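Local coordinates for pseudoaglycone deacetylase Dbv21 (PDB 3DFI), which probably removes the acetyl group from a pseudoaglycone precursor in the biosynthesis of the glycopeptide antibiotic A40926, as a zinc-binding member of the PIG-L deacetylase family, at residues A31-G36 and E213-R218. Residues are numbered along the deposited sequence; the frame is centred on the assembly and turned at random.
Sequences AEQDGG and EEARTR
Where helix 19-33 of the PIG-L de-N-acetylase fold runs out, Glu-32 and Gln-33 in its last turn meet Glu-214, Ala-215 and Arg-218 on the first turns of helix 213-223. Charge pairing supplies the one clear polar link: NH2 of Arg-218 donates to Glu-32 OE2 at 3.2 Å, a salt bridge with an N-H...O angle of 154°. The two side chains cross at about a right angle, and the nitrogen approaches from above the carboxylate plane. Gln-33 lies between Glu-214 and Arg-218, packed against both. Its CG stands beside the backbone N (chi1 -70°), and the extended chain beyond reaches toward Glu-214, tip to tip. CG of Glu-214 comes 3.4 Å from Gln-33 CD. Amide and carboxylate are stacked, their planes 29° apart. CG of the same glutamine lies 3.3 Å from Arg-218 NH2. Helix 19-33 connects parallel strands 9-14 and 37-42, neighbours in the sheet, and leads into the latter through a Schellman motif. Gly-35, with positive phi, forms that turn, and Gly-36 N bonds back to Ala-31 O at 2.9 Å. The contact ties this beta-alpha-beta unit to the helix that follows edge strand 201-210, at the surface and away from the zinc site. The guanidinium is held more firmly from outside the two segments, where Gln-85 O accepts from Arg-218 NH1.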
loop_
_atom_site.group_PDB
_atom_site.type_symbol
_atom_site.label_atom_id
_atom_site.label_comp_id
_atom_site.label_asym_id
_atom_site.label_seq_id
_atom_site.Cartn_x
_atom_site.Cartn_y
_atom_site.Cartn_z
ATOM N N ALA A 31 -14.329 2.260 -5.642
ATOM C CA ALA A 31 -14.660 0.933 -6.188
ATOM C C ALA A 31 -15.785 0.299 -5.379
ATOM O O ALA A 31 -16.711 -0.251 -5.948
ATOM C CB ALA A 31 -13.434 0.021 -6.224
ATOM N N GLU A 32 -15.708 0.417 -4.051
ATOM C CA GLU A 32 -16.744 -0.120 -3.170
ATOM C C GLU A 32 -18.092 0.615 -3.331
ATOM O O GLU A 32 -19.159 -0.019 -3.378
ATOM C CB GLU A 32 -16.261 -0.127 -1.715
ATOM C CG GLU A 32 -17.145 -0.928 -0.764
ATOM C CD GLU A 32 -18.121 -0.058 0.037
ATOM O OE1 GLU A 32 -18.690 -0.570 1.032
ATOM O OE2 GLU A 32 -18.318 1.132 -0.307
ATOM N N GLN A 33 -18.029 1.943 -3.434
ATOM C CA GLN A 33 -19.217 2.767 -3.696
ATOM C C GLN A 33 -19.855 2.403 -5.034
ATOM O O GLN A 33 -21.076 2.497 -5.183
ATOM C CB GLN A 33 -18.872 4.256 -3.695
ATOM C CG GLN A 33 -18.522 4.842 -2.336
ATOM C CD GLN A 33 -17.686 6.110 -2.441
ATOM O OE1 GLN A 33 -17.762 6.850 -3.430
ATOM N NE2 GLN A 33 -16.880 6.365 -1.420
ATOM N N ASP A 34 -19.023 1.996 -5.996
ATOM C CA ASP A 34 -19.483 1.611 -7.338
ATOM C C ASP A 34 -20.018 0.175 -7.400
ATOM O O ASP A 34 -20.526 -0.248 -8.429
ATOM C CB ASP A 34 -18.372 1.802 -8.392
ATOM C CG ASP A 34 -18.084 3.273 -8.711
ATOM O OD1 ASP A 34 -18.927 4.143 -8.412
ATOM O OD2 ASP A 34 -17.004 3.562 -9.266
ATOM N N GLY A 35 -19.876 -0.572 -6.306
ATOM C CA GLY A 35 -20.441 -1.915 -6.192
ATOM C C GLY A 35 -19.435 -3.048 -6.280
ATOM O O GLY A 35 -19.817 -4.229 -6.297
ATOM N N GLY A 36 -18.155 -2.692 -6.350
ATOM C CA GLY A 36 -17.084 -3.671 -6.413
ATOM C C GLY A 36 -16.684 -4.221 -5.049
ATOM O O GLY A 36 -17.176 -3.782 -4.004
ATOM N N GLU A 213 -16.417 13.359 -4.182
ATOM C CA GLU A 213 -16.032 13.934 -2.890
ATOM C C GLU A 213 -16.150 12.975 -1.710
ATOM O O GLU A 213 -15.340 13.033 -0.794
ATOM C CB GLU A 213 -16.706 15.287 -2.600
ATOM C CG GLU A 213 -18.058 15.516 -3.238
ATOM C CD GLU A 213 -18.327 16.990 -3.504
ATOM O OE1 GLU A 213 -18.766 17.329 -4.633
ATOM O OE2 GLU A 213 -18.091 17.816 -2.593
ATOM N N GLU A 214 -17.121 12.071 -1.729
ATOM C CA GLU A 214 -17.251 11.148 -0.611
ATOM C C GLU A 214 -16.110 10.121 -0.557
ATOM O O GLU A 214 -15.680 9.744 0.541
ATOM C CB GLU A 214 -18.640 10.494 -0.553
ATOM C CG GLU A 214 -18.704 9.027 -0.944
ATOM C CD GLU A 214 -19.786 8.260 -0.192
ATOM O OE1 GLU A 214 -20.826 7.926 -0.808
ATOM O OE2 GLU A 214 -19.598 7.994 1.014
ATOM N N ALA A 215 -15.603 9.695 -1.720
ATOM C CA ALA A 215 -14.482 8.757 -1.751
ATOM C C ALA A 215 -13.228 9.392 -1.136
ATOM O O ALA A 215 -12.508 8.736 -0.382
ATOM C CB ALA A 215 -14.208 8.264 -3.167
ATOM N N ARG A 216 -12.997 10.677 -1.434
ATOM C CA ARG A 216 -11.865 11.418 -0.857
ATOM C C ARG A 216 -12.048 11.624 0.649
ATOM O O ARG A 216 -11.103 11.467 1.423
ATOM C CB ARG A 216 -11.685 12.763 -1.573
ATOM C CG ARG A 216 -10.740 13.753 -0.898
ATOM C CD ARG A 216 -11.104 15.163 -1.324
ATOM N NE ARG A 216 -10.536 16.225 -0.491
ATOM C CZ ARG A 216 -10.905 16.525 0.755
ATOM N NH1 ARG A 216 -10.310 17.534 1.379
ATOM N NH2 ARG A 216 -11.839 15.823 1.396
ATOM N N THR A 217 -13.264 11.985 1.049
ATOM C CA THR A 217 -13.621 12.123 2.466
ATOM C C THR A 217 -13.397 10.793 3.202
ATOM O O THR A 217 -12.784 10.761 4.283
ATOM C CB THR A 217 -15.064 12.693 2.624
ATOM O OG1 THR A 217 -15.074 14.052 2.176
ATOM C CG2 THR A 217 -15.544 12.678 4.069
ATOM N N ARG A 218 -13.848 9.694 2.605
ATOM C CA ARG A 218 -13.628 8.381 3.212
ATOM C C ARG A 218 -12.147 7.997 3.303
ATOM O O ARG A 218 -11.725 7.411 4.304
ATOM C CB ARG A 218 -14.422 7.298 2.498
ATOM C CG ARG A 218 -15.931 7.440 2.700
ATOM C CD ARG A 218 -16.648 6.438 1.817
ATOM N NE ARG A 218 -16.626 5.115 2.430
ATOM C CZ ARG A 218 -16.839 3.977 1.798
ATOM N NH1 ARG A 218 -16.808 2.849 2.480
ATOM N NH2 ARG A 218 -17.071 3.959 0.493
#